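Local coordinates for diacylglycerol lipase (Aspergillus oryzae, PDB 5XK2), which probably hydrolyses the ester bonds of mono- and diacylglycerols, as a fungal lipase of the class 3 family with an alpha/beta-hydrolase fold, at residues A[32-37]-A[87-92]; A[40-45]-A[72-77]; A[159-164]-A[181-186]; A[190-193]-A[197-200]. One frame throughout, in Å; residues are numbered along the deposited sequence.

Contact 1 (A[32-37]-A[87-92]); sequences NNYVAK and AFRGSY
Tyr34 and Arg89 alone carry this contact, the phenol ring of one meeting a single guanidinium nitrogen of the other. Arg89 CB leaves strand 83-89 toward the 32-37 segment, and CG is anti to the backbone N (chi1 -167°). The side chain also packs on Ala72, Thr28 and Tyr29. The chain then bends twice, at chi2 and chi3, and the second bend turns NE back to its own main chain. There Arg89 NE donates to Gly90 O at 2.8 Å, an almost straight bond (165° at the hydrogen) with the acceptor close to the guanidinium plane. NH2 is hydrogen-bonded to Asp70 O, while Arg89 NH1 points at the tyrosine, lying 3.4 Å from Tyr34 CZ and 3.5 Å from Tyr34 CE2. Two of the three nitrogens are held by backbone carbonyls, which fixes the rotation of the group.

Strand 83-89 belongs to the central mixed sheet of the alpha/beta-hydrolase fold, and the short helix 31-34 lies in the N-terminal region of the class 3 lipase. The contact therefore joins that region to the sheet, and the Arg89 side chain lies near the residues of a probable Ser-His-Asp triad without touching them.

The ring and guanidinium planes stand 88° apart, with Tyr34 CZ at the guanidinium edge. Arg89 CZ is 5.1 Å from the Tyr34 ring centroid, so any cation-pi attraction is weak at most. Tyr34 OH is 3.5 Å from Arg89 NH1, but the angle is too poor for a hydrogen bond. At the base of the ring, Ala72 of the neighbouring strand packs on Tyr34.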
loop_
_atom_site.group_PDB
_atom_site.type_symbol
_atom_site.label_atom_id
_atom_site.label_comp_id
_atom_site.label_asym_id
_atom_site.label_seq_id
_atom_site.Cartn_x
_atom_site.Cartn_y
_atom_site.Cartn_z
ATOM N N ASN A 32 2.742 18.602 -11.134
ATOM C CA ASN A 32 2.985 19.645 -12.127
ATOM C C ASN A 32 3.598 19.114 -13.418
ATOM O O ASN A 32 3.354 19.669 -14.485
ATOM C CB ASN A 32 3.896 20.738 -11.550
ATOM C CG ASN A 32 5.219 20.170 -11.038
ATOM O OD1 ASN A 32 5.236 19.412 -10.075
ATOM N ND2 ASN A 32 6.321 20.532 -11.684
ATOM N N ASN A 33 4.410 18.058 -13.331
ATOM C CA ASN A 33 5.060 17.550 -14.533
ATOM C C ASN A 33 4.135 16.704 -15.379
ATOM O O ASN A 33 4.242 16.726 -16.602
ATOM C CB ASN A 33 6.307 16.730 -14.172
ATOM C CG ASN A 33 7.415 17.583 -13.587
ATOM O OD1 ASN A 33 7.605 18.743 -13.986
ATOM N ND2 ASN A 33 8.150 17.024 -12.624
ATOM N N TYR A 34 3.217 15.965 -14.769
ATOM C CA TYR A 34 2.372 15.149 -15.639
ATOM C C TYR A 34 1.057 15.812 -16.062
ATOM O O TYR A 34 0.260 15.205 -16.782
ATOM C CB TYR A 34 2.103 13.764 -15.013
ATOM C CG TYR A 34 1.458 13.679 -13.649
ATOM C CD1 TYR A 34 0.098 13.953 -13.465
ATOM C CD2 TYR A 34 2.182 13.212 -12.564
ATOM C CE1 TYR A 34 -0.494 13.815 -12.196
ATOM C CE2 TYR A 34 1.607 13.086 -11.316
ATOM C CZ TYR A 34 0.281 13.376 -11.137
ATOM O OH TYR A 34 -0.272 13.227 -9.891
ATOM N N VAL A 35 0.799 17.035 -15.600
ATOM C CA VAL A 35 -0.217 17.869 -16.261
ATOM C C VAL A 35 0.367 19.020 -17.089
ATOM O O VAL A 35 -0.377 19.836 -17.637
ATOM C CB VAL A 35 -1.214 18.426 -15.249
ATOM C CG1 VAL A 35 -1.817 17.273 -14.444
ATOM C CG2 VAL A 35 -0.548 19.454 -14.343
ATOM N N ALA A 36 1.693 19.113 -17.145
ATOM C CA ALA A 36 2.346 20.248 -17.805
ATOM C C ALA A 36 1.972 20.404 -19.281
ATOM O O ALA A 36 1.825 19.414 -20.015
ATOM C CB ALA A 36 3.865 20.115 -17.675
ATOM N N LYS A 37 1.848 21.648 -19.729
ATOM C CA LYS A 37 1.680 21.884 -21.151
ATOM C C LYS A 37 3.030 21.911 -21.836
ATOM O O LYS A 37 4.085 21.979 -21.198
ATOM C CB LYS A 37 0.940 23.218 -21.401
ATOM C CG LYS A 37 -0.391 23.331 -20.650
ATOM C CD LYS A 37 -1.179 24.573 -21.023
ATOM C CE LYS A 37 -2.215 24.897 -19.946
ATOM N NZ LYS A 37 -3.070 23.717 -19.596
ATOM N N ALA A 87 8.785 9.043 -19.877
ATOM C CA ALA A 87 8.845 8.644 -18.482
ATOM C C ALA A 87 7.457 8.313 -17.970
ATOM O O ALA A 87 6.492 9.031 -18.266
ATOM C CB ALA A 87 9.478 9.760 -17.644
ATOM N N PHE A 88 7.354 7.244 -17.186
ATOM C CA PHE A 88 6.063 6.778 -16.674
ATOM C C PHE A 88 5.993 6.695 -15.160
ATOM O O PHE A 88 6.928 6.221 -14.518
ATOM C CB PHE A 88 5.729 5.378 -17.186
ATOM C CG PHE A 88 5.670 5.256 -18.664
ATOM C CD1 PHE A 88 4.467 5.461 -19.353
ATOM C CD2 PHE A 88 6.796 4.876 -19.378
ATOM C CE1 PHE A 88 4.416 5.302 -20.733
ATOM C CE2 PHE A 88 6.756 4.736 -20.768
ATOM C CZ PHE A 88 5.551 4.947 -21.446
ATOM N N ARG A 89 4.833 7.084 -14.637
ATOM C CA ARG A 89 4.437 6.824 -13.262
ATOM C C ARG A 89 3.276 5.848 -13.323
ATOM O O ARG A 89 2.298 6.080 -14.050
ATOM C CB ARG A 89 3.997 8.108 -12.545
ATOM C CG ARG A 89 3.872 7.947 -11.041
ATOM C CD ARG A 89 2.677 8.732 -10.499
ATOM N NE ARG A 89 1.450 8.044 -10.903
ATOM C CZ ARG A 89 0.291 8.637 -11.152
ATOM N NH1 ARG A 89 0.169 9.957 -11.027
ATOM N NH2 ARG A 89 -0.749 7.905 -11.531
ATOM N N GLY A 90 3.373 4.759 -12.573
ATOM C CA GLY A 90 2.257 3.837 -12.496
ATOM C C GLY A 90 1.387 4.176 -11.297
ATOM O O GLY A 90 1.496 5.249 -10.703
ATOM N N SER A 91 0.514 3.248 -10.936
ATOM C CA SER A 91 -0.357 3.445 -9.798
ATOM C C SER A 91 0.446 3.521 -8.499
ATOM O O SER A 91 1.388 2.733 -8.271
ATOM C CB SER A 91 -1.379 2.310 -9.718
ATOM O OG SER A 91 -2.288 2.549 -8.663
ATOM N N TYR A 92 0.084 4.473 -7.649
ATOM C CA TYR A 92 0.783 4.632 -6.381
ATOM C C TYR A 92 0.268 3.670 -5.325
ATOM O O TYR A 92 0.985 3.352 -4.361
ATOM C CB TYR A 92 0.660 6.063 -5.866
ATOM C CG TYR A 92 1.651 6.383 -4.774
ATOM C CD1 TYR A 92 2.997 6.599 -5.074
ATOM C CD2 TYR A 92 1.249 6.478 -3.449
ATOM C CE1 TYR A 92 3.915 6.894 -4.076
ATOM C CE2 TYR A 92 2.156 6.771 -2.450
ATOM C CZ TYR A 92 3.486 6.980 -2.769
ATOM O OH TYR A 92 4.390 7.275 -1.774
#

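Contact 2 (A[40-45]-A[72-77]); sequences EKLNCS and AGFVAV
Leu42 reaches from the loop between helices 31-34 and 50-55 to strand 71-78 and sets its two methyl groups on Phe74 and Ala76. Its CG stands anti to the carbonyl carbon (chi1 -74°), and the side-chain torsions turn CD2 over the ring and CD1 toward Ala76. Leu42 CD2 sits above the centre of the Phe74 ring, 3.6 Å from the centroid and only 11° off the ring normal, a well-formed CH-pi contact over one face. Leu42 CD1 lies farther along the strand, 3.7 Å from Ala76 CB, and also approaches Phe74 CE1 at 3.7 Å.

Phe74 takes the less common position, with CG between its backbone N and carbonyl carbon (chi1 53°). The ring is thereby carried along its own strand, where Ala76 N lies at its edge, and it offers a face to the leucine. The two side chains meet head-on from facing elements, and all three touching residues are buried. The Asn43 side chain folds back on its own loop, Asn43 ND2 donating to Lys41 O at 3.0 Å. Further on, Cys44 is tied to Cys49 by a disulfide. The arrangement is that of an N-terminal loop covering the outer, antiparallel part of the central sheet in a class 3 lipase of alpha/beta-hydrolase fold.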
loop_
_atom_site.group_PDB
_atom_site.type_symbol
_atom_site.label_atom_id
_atom_site.label_comp_id
_atom_site.label_asym_id
_atom_site.label_seq_id
_atom_site.Cartn_x
_atom_site.Cartn_y
_atom_site.Cartn_z
ATOM N N GLU A 40 6.684 23.720 -20.688
ATOM C CA GLU A 40 6.998 23.884 -19.262
ATOM C C GLU A 40 8.247 23.089 -18.886
ATOM O O GLU A 40 8.441 21.957 -19.358
ATOM C CB GLU A 40 5.808 23.477 -18.383
ATOM C CG GLU A 40 4.524 24.256 -18.746
ATOM C CD GLU A 40 3.363 24.001 -17.790
ATOM O OE1 GLU A 40 3.618 23.698 -16.611
ATOM O OE2 GLU A 40 2.204 24.131 -18.235
ATOM N N LYS A 41 9.109 23.690 -18.076
ATOM C CA LYS A 41 10.339 23.015 -17.610
ATOM C C LYS A 41 9.991 21.946 -16.591
ATOM O O LYS A 41 9.166 22.183 -15.700
ATOM C CB LYS A 41 11.296 24.021 -16.966
ATOM C CG LYS A 41 11.796 25.137 -17.852
ATOM C CD LYS A 41 12.549 24.596 -19.023
ATOM C CE LYS A 41 13.587 25.597 -19.521
ATOM N NZ LYS A 41 12.961 26.784 -20.161
ATOM N N LEU A 42 10.572 20.756 -16.736
ATOM C CA LEU A 42 10.475 19.757 -15.681
ATOM C C LEU A 42 11.038 20.337 -14.395
ATOM O O LEU A 42 12.084 20.961 -14.408
ATOM C CB LEU A 42 11.249 18.491 -16.057
ATOM C CG LEU A 42 10.605 17.591 -17.114
ATOM C CD1 LEU A 42 11.587 16.485 -17.447
ATOM C CD2 LEU A 42 9.285 16.987 -16.624
ATOM N N ASN A 43 10.325 20.167 -13.298
ATOM C CA ASN A 43 10.907 20.564 -12.019
ATOM C C ASN A 43 10.259 19.787 -10.896
ATOM O O ASN A 43 9.096 19.384 -10.994
ATOM C CB ASN A 43 10.780 22.076 -11.810
ATOM C CG ASN A 43 9.364 22.524 -11.647
ATOM O OD1 ASN A 43 8.872 22.667 -10.516
ATOM N ND2 ASN A 43 8.681 22.750 -12.768
ATOM N N CYS A 44 11.015 19.577 -9.818
ATOM C CA CYS A 44 10.529 18.763 -8.716
ATOM C C CYS A 44 10.542 19.594 -7.445
ATOM O O CYS A 44 11.612 19.967 -6.974
ATOM C CB CYS A 44 11.395 17.513 -8.532
ATOM S SG CYS A 44 11.597 16.560 -10.119
ATOM N N SER A 45 9.349 19.870 -6.928
ATOM C CA SER A 45 9.159 20.733 -5.773
ATOM C C SER A 45 9.947 20.284 -4.573
ATOM O O SER A 45 10.411 21.124 -3.802
ATOM C CB SER A 45 7.673 20.790 -5.402
ATOM O OG SER A 45 6.943 21.406 -6.437
ATOM N N ALA A 72 0.495 7.971 -15.367
ATOM C CA ALA A 72 0.806 9.357 -15.719
ATOM C C ALA A 72 2.240 9.435 -16.209
ATOM O O ALA A 72 2.985 8.464 -16.095
ATOM C CB ALA A 72 0.589 10.288 -14.521
ATOM N N GLY A 73 2.625 10.562 -16.793
ATOM C CA GLY A 73 4.006 10.720 -17.209
ATOM C C GLY A 73 4.159 11.814 -18.242
ATOM O O GLY A 73 3.298 12.674 -18.385
ATOM N N PHE A 74 5.263 11.784 -18.973
ATOM C CA PHE A 74 5.529 12.837 -19.943
ATOM C C PHE A 74 6.519 12.372 -20.992
ATOM O O PHE A 74 7.238 11.393 -20.784
ATOM C CB PHE A 74 6.064 14.114 -19.244
ATOM C CG PHE A 74 7.264 13.857 -18.357
ATOM C CD1 PHE A 74 8.525 13.664 -18.905
ATOM C CD2 PHE A 74 7.115 13.795 -16.982
ATOM C CE1 PHE A 74 9.631 13.376 -18.071
ATOM C CE2 PHE A 74 8.198 13.524 -16.146
ATOM C CZ PHE A 74 9.452 13.316 -16.681
ATOM N N VAL A 75 6.549 13.093 -22.106
ATOM C CA VAL A 75 7.656 13.028 -23.052
ATOM C C VAL A 75 8.367 14.360 -22.955
ATOM O O VAL A 75 7.736 15.409 -23.110
ATOM C CB VAL A 75 7.193 12.788 -24.494
ATOM C CG1 VAL A 75 8.403 12.677 -25.414
ATOM C CG2 VAL A 75 6.353 11.511 -24.572
ATOM N N ALA A 76 9.661 14.324 -22.658
ATOM C CA ALA A 76 10.427 15.554 -22.479
ATOM C C ALA A 76 11.654 15.578 -23.382
ATOM O O ALA A 76 12.110 14.530 -23.874
ATOM C CB ALA A 76 10.848 15.697 -21.015
ATOM N N VAL A 77 12.164 16.779 -23.630
ATOM C CA VAL A 77 13.346 16.943 -24.462
ATOM C C VAL A 77 14.484 17.428 -23.578
ATOM O O VAL A 77 14.343 18.457 -22.894
ATOM C CB VAL A 77 13.107 17.964 -25.594
ATOM C CG1 VAL A 77 14.387 18.185 -26.376
ATOM C CG2 VAL A 77 11.988 17.501 -26.510
#

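Contact 3 (A[159-164]-A[181-186]); sequences ASLAAA and PRVANK
Ser160 OG is held by two partners: it is hydrogen-bonded to Ala156 O, one turn earlier in its helix, and it accepts a hydrogen bond of 2.9 Å from water 1. The same water donates to Pro181 O at 3.0 Å, so a single molecule bridges the helix and the 181-186 segment. Helix 154-168 follows the probable nucleophile elbow of this alpha/beta-hydrolase fold, and 181-186 is part of the connection from strand 173-178, its last residue starting helix 186-195. The contact thus ties the helix behind the elbow to the next crossover.

Away from the water the contact is apolar and centres on Val183, whose CB points toward the helix. A chi1 of -58° puts CG1 anti to the carbonyl carbon and CG2 between the backbone N and that carbon, and CG2 is the methyl that meets the helix. Val183 CG2 is 4.0 Å from Ser160 CB and thus touches the serine on its carbon, not on its hydroxyl. Leu161 starts obliquely to the segment, but its end swings nearer, and the two aliphatic side chains lie alongside, running opposite ways. Leu161 CG is 3.8 Å from Val183 CB, so contact is made along the leucine's flank too. Phe120 and Trp121 also pack on Leu161, and Ala157 packs on Val183, adding to the buried apolar surroundings.

At the far end of the segment Asn185 is the N-cap of helix 186-195, its OD1 accepting from Leu188 N. The closest apolar approach is between Leu161 CD2 and Val183 CG2, at 3.7 Å.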
loop_
_atom_site.group_PDB
_atom_site.type_symbol
_atom_site.label_atom_id
_atom_site.label_comp_id
_atom_site.label_asym_id
_atom_site.label_seq_id
_atom_site.Cartn_x
_atom_site.Cartn_y
_atom_site.Cartn_z
ATOM N N ALA A 159 7.247 1.136 -18.316
ATOM C CA ALA A 159 8.382 1.494 -19.154
ATOM C C ALA A 159 8.990 0.277 -19.835
ATOM O O ALA A 159 9.407 0.370 -20.989
ATOM C CB ALA A 159 9.449 2.214 -18.328
ATOM N N SER A 160 9.077 -0.843 -19.110
ATOM C CA SER A 160 9.666 -2.075 -19.659
ATOM C C SER A 160 8.931 -2.528 -20.930
ATOM O O SER A 160 9.560 -2.841 -21.953
ATOM C CB SER A 160 9.631 -3.205 -18.617
ATOM O OG SER A 160 10.438 -2.864 -17.502
ATOM N N LEU A 161 7.602 -2.549 -20.848
ATOM C CA LEU A 161 6.804 -2.987 -21.992
ATOM C C LEU A 161 6.793 -1.929 -23.097
ATOM O O LEU A 161 6.806 -2.267 -24.273
ATOM C CB LEU A 161 5.383 -3.320 -21.558
ATOM C CG LEU A 161 5.258 -4.518 -20.615
ATOM C CD1 LEU A 161 3.815 -4.634 -20.137
ATOM C CD2 LEU A 161 5.695 -5.827 -21.312
ATOM N N ALA A 162 6.762 -0.650 -22.726
ATOM C CA ALA A 162 6.839 0.418 -23.724
ATOM C C ALA A 162 8.139 0.337 -24.519
ATOM O O ALA A 162 8.131 0.444 -25.741
ATOM C CB ALA A 162 6.715 1.799 -23.059
ATOM N N ALA A 163 9.265 0.171 -23.826
ATOM C CA ALA A 163 10.542 0.062 -24.517
ATOM C C ALA A 163 10.540 -1.126 -25.488
ATOM O O ALA A 163 11.003 -1.008 -26.616
ATOM C CB ALA A 163 11.705 -0.084 -23.498
ATOM N N ALA A 164 10.036 -2.262 -25.023
ATOM C CA ALA A 164 9.986 -3.479 -25.839
ATOM C C ALA A 164 9.230 -3.209 -27.140
ATOM O O ALA A 164 9.693 -3.527 -28.239
ATOM C CB ALA A 164 9.324 -4.599 -25.076
ATOM N N PRO A 181 8.448 -4.293 -11.079
ATOM C CA PRO A 181 7.779 -5.600 -11.105
ATOM C C PRO A 181 8.147 -6.392 -12.358
ATOM O O PRO A 181 8.576 -5.808 -13.349
ATOM C CB PRO A 181 6.290 -5.242 -11.165
ATOM C CG PRO A 181 6.189 -3.822 -10.666
ATOM C CD PRO A 181 7.502 -3.159 -11.028
ATOM N N ARG A 182 7.934 -7.706 -12.325
ATOM C CA ARG A 182 7.975 -8.515 -13.554
ATOM C C ARG A 182 6.834 -8.107 -14.498
ATOM O O ARG A 182 5.763 -7.671 -14.030
ATOM C CB ARG A 182 7.859 -9.996 -13.224
ATOM C CG ARG A 182 9.012 -10.515 -12.389
ATOM C CD ARG A 182 8.920 -12.021 -12.211
ATOM N NE ARG A 182 10.064 -12.520 -11.434
ATOM C CZ ARG A 182 10.034 -12.811 -10.137
ATOM N NH1 ARG A 182 8.907 -12.674 -9.432
ATOM N NH2 ARG A 182 11.145 -13.259 -9.538
ATOM N N VAL A 183 7.121 -8.095 -15.801
ATOM C CA VAL A 183 6.094 -7.852 -16.816
ATOM C C VAL A 183 5.836 -8.946 -17.836
ATOM O O VAL A 183 4.882 -8.855 -18.596
ATOM C CB VAL A 183 6.406 -6.568 -17.581
ATOM C CG1 VAL A 183 6.483 -5.405 -16.585
ATOM C CG2 VAL A 183 7.735 -6.683 -18.346
ATOM N N ALA A 184 6.687 -9.960 -17.871
ATOM C CA ALA A 184 6.792 -10.817 -19.048
ATOM C C ALA A 184 6.828 -12.293 -18.690
ATOM O O ALA A 184 7.345 -12.668 -17.647
ATOM C CB ALA A 184 8.065 -10.452 -19.844
ATOM N N ASN A 185 6.307 -13.140 -19.572
ATOM C CA ASN A 185 6.560 -14.577 -19.438
ATOM C C ASN A 185 7.953 -14.890 -19.982
ATOM O O ASN A 185 8.683 -13.968 -20.376
ATOM C CB ASN A 185 5.457 -15.411 -20.127
ATOM C CG ASN A 185 5.483 -15.341 -21.657
ATOM O OD1 ASN A 185 6.148 -14.508 -22.272
ATOM N ND2 ASN A 185 4.709 -16.238 -22.286
ATOM N N LYS A 186 8.369 -16.155 -19.984
ATOM C CA LYS A 186 9.772 -16.407 -20.333
ATOM C C LYS A 186 10.107 -16.008 -21.786
ATOM O O LYS A 186 11.105 -15.324 -22.003
ATOM C CB LYS A 186 10.179 -17.881 -20.062
ATOM C CG LYS A 186 11.706 -18.038 -19.920
ATOM C CD LYS A 186 12.121 -19.421 -19.390
ATOM C CE LYS A 186 13.569 -19.407 -18.895
ATOM N NZ LYS A 186 13.930 -20.656 -18.155
HETATM O O HOH W 1 10.304 -5.183 -15.726
#

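Contact 4 (A[190-193]-A[197-200]); sequences EFIT and NNYR
Helix 186-195 and strand 198-203 are joined by a short connection that leaves the CA atoms of Thr193 and Asn198 6.9 Å apart, with Asn197 in a left-handed backbone conformation (phi 57°, psi 42°). They are the last two elements of the beta-alpha-beta unit that begins with strand 173-178, in the parallel part of the alpha/beta-hydrolase sheet.

Asn198 CB points toward the helix, and CG lies anti to the carbonyl carbon, which lets the amide reach carbonyl groups near the helix C-terminus. Asn198 ND2 donates to Ile192 O at 2.9 Å. The bond is bent, 151° at the hydrogen, and ND2 sits well out of the carbonyl plane. Water 2 gives Asn198 ND2 a second acceptor at 3.0 Å and itself donates to Thr193 O: Ile192 O is bonded directly, and the water bridges the amide to the next carbonyl of the helix. OD1 is taken by Arg167 NH1 of helix 154-168, and this bond helps to fix which way round the amide lies. Ile192, crossing the asparagine at about a right angle, brings its branch methyl CG2 to 3.9 Å from Asn198 OD1.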
loop_
_atom_site.group_PDB
_atom_site.type_symbol
_atom_site.label_atom_id
_atom_site.label_comp_id
_atom_site.label_asym_id
_atom_site.label_seq_id
_atom_site.Cartn_x
_atom_site.Cartn_y
_atom_site.Cartn_z
ATOM N N GLU A 190 12.938 -13.181 -22.640
ATOM C CA GLU A 190 14.119 -13.456 -23.471
ATOM C C GLU A 190 14.188 -12.504 -24.661
ATOM O O GLU A 190 15.255 -12.006 -25.015
ATOM C CB GLU A 190 14.121 -14.919 -23.968
ATOM C CG GLU A 190 14.139 -15.919 -22.799
ATOM C CD GLU A 190 14.146 -17.377 -23.245
ATOM O OE1 GLU A 190 14.404 -17.640 -24.439
ATOM O OE2 GLU A 190 13.890 -18.243 -22.380
ATOM N N PHE A 191 13.043 -12.245 -25.279
ATOM C CA PHE A 191 12.992 -11.297 -26.388
ATOM C C PHE A 191 13.475 -9.903 -25.975
ATOM O O PHE A 191 14.330 -9.312 -26.648
ATOM C CB PHE A 191 11.561 -11.231 -26.935
ATOM C CG PHE A 191 11.390 -10.295 -28.100
ATOM C CD1 PHE A 191 11.942 -10.588 -29.336
ATOM C CD2 PHE A 191 10.655 -9.133 -27.959
ATOM C CE1 PHE A 191 11.764 -9.725 -30.419
ATOM C CE2 PHE A 191 10.481 -8.259 -29.032
ATOM C CZ PHE A 191 11.036 -8.552 -30.257
ATOM N N ILE A 192 12.942 -9.386 -24.867
ATOM C CA ILE A 192 13.307 -8.035 -24.431
ATOM C C ILE A 192 14.788 -7.979 -24.057
ATOM O O ILE A 192 15.515 -7.071 -24.451
ATOM C CB ILE A 192 12.430 -7.577 -23.253
ATOM C CG1 ILE A 192 10.958 -7.534 -23.692
ATOM C CG2 ILE A 192 12.929 -6.220 -22.725
ATOM C CD1 ILE A 192 9.994 -7.162 -22.567
ATOM N N THR A 193 15.235 -8.981 -23.305
ATOM C CA THR A 193 16.631 -9.079 -22.895
ATOM C C THR A 193 17.573 -8.996 -24.093
ATOM O O THR A 193 18.568 -8.273 -24.084
ATOM C CB THR A 193 16.851 -10.412 -22.126
ATOM O OG1 THR A 193 16.101 -10.354 -20.909
ATOM C CG2 THR A 193 18.341 -10.673 -21.819
ATOM N N ASN A 197 20.271 -2.913 -24.277
ATOM C CA ASN A 197 20.014 -1.561 -23.742
ATOM C C ASN A 197 18.953 -1.581 -22.654
ATOM O O ASN A 197 18.091 -0.701 -22.613
ATOM C CB ASN A 197 19.579 -0.597 -24.858
ATOM C CG ASN A 197 20.609 -0.463 -25.975
ATOM O OD1 ASN A 197 20.278 -0.619 -27.158
ATOM N ND2 ASN A 197 21.845 -0.181 -25.611
ATOM N N ASN A 198 19.032 -2.585 -21.783
ATOM C CA ASN A 198 18.139 -2.733 -20.633
ATOM C C ASN A 198 18.856 -2.511 -19.323
ATOM O O ASN A 198 19.814 -3.228 -19.009
ATOM C CB ASN A 198 17.528 -4.123 -20.606
ATOM C CG ASN A 198 16.743 -4.432 -21.869
ATOM O OD1 ASN A 198 15.861 -3.678 -22.243
ATOM N ND2 ASN A 198 17.073 -5.543 -22.525
ATOM N N TYR A 199 18.395 -1.539 -18.541
ATOM C CA TYR A 199 18.940 -1.372 -17.194
ATOM C C TYR A 199 17.815 -1.447 -16.176
ATOM O O TYR A 199 17.174 -0.435 -15.837
ATOM C CB TYR A 199 19.689 -0.034 -17.110
ATOM C CG TYR A 199 20.695 0.061 -18.221
ATOM C CD1 TYR A 199 21.909 -0.611 -18.122
ATOM C CD2 TYR A 199 20.422 0.778 -19.383
ATOM C CE1 TYR A 199 22.835 -0.580 -19.179
ATOM C CE2 TYR A 199 21.351 0.826 -20.439
ATOM C CZ TYR A 199 22.557 0.137 -20.314
ATOM O OH TYR A 199 23.500 0.155 -21.323
ATOM N N ARG A 200 17.671 -2.635 -15.601
ATOM C CA ARG A 200 16.634 -2.908 -14.619
ATOM C C ARG A 200 17.283 -3.024 -13.251
ATOM O O ARG A 200 18.258 -3.770 -13.080
ATOM C CB ARG A 200 15.867 -4.198 -14.957
ATOM C CG ARG A 200 14.814 -4.548 -13.870
ATOM C CD ARG A 200 14.049 -5.822 -14.215
ATOM N NE ARG A 200 14.899 -7.025 -14.196
ATOM C CZ ARG A 200 15.273 -7.687 -13.097
ATOM N NH1 ARG A 200 14.878 -7.272 -11.889
ATOM N NH2 ARG A 200 16.024 -8.791 -13.211
HETATM O O HOH W 2 19.554 -6.898 -21.482
#

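How the contacts relate
Contacts 1 and 2 share two neighbouring strands: Ala72 and Phe74 of 72-77 pair by probable backbone hydrogen bonds with Arg89 and Ala87, and contact 2 is nested within the loop that contact 1 closes. Contact 4 lies across the chain's centre from contacts 1 and 2, and contact 3 from contact 2. Contacts 3 and 4, about 9 Å apart between centres, meet where Ala164 packs on Ile192. Contact 3 is the most central, and Phe88 links it to contact 1 by packing on Ala159 and Ala162. Contact 2 is buried and wholly apolar, contact 3 buried with a bridging water, contact 4 chiefly polar at a helix end, and partly buried contact 1 pairs a ring with a guanidinium.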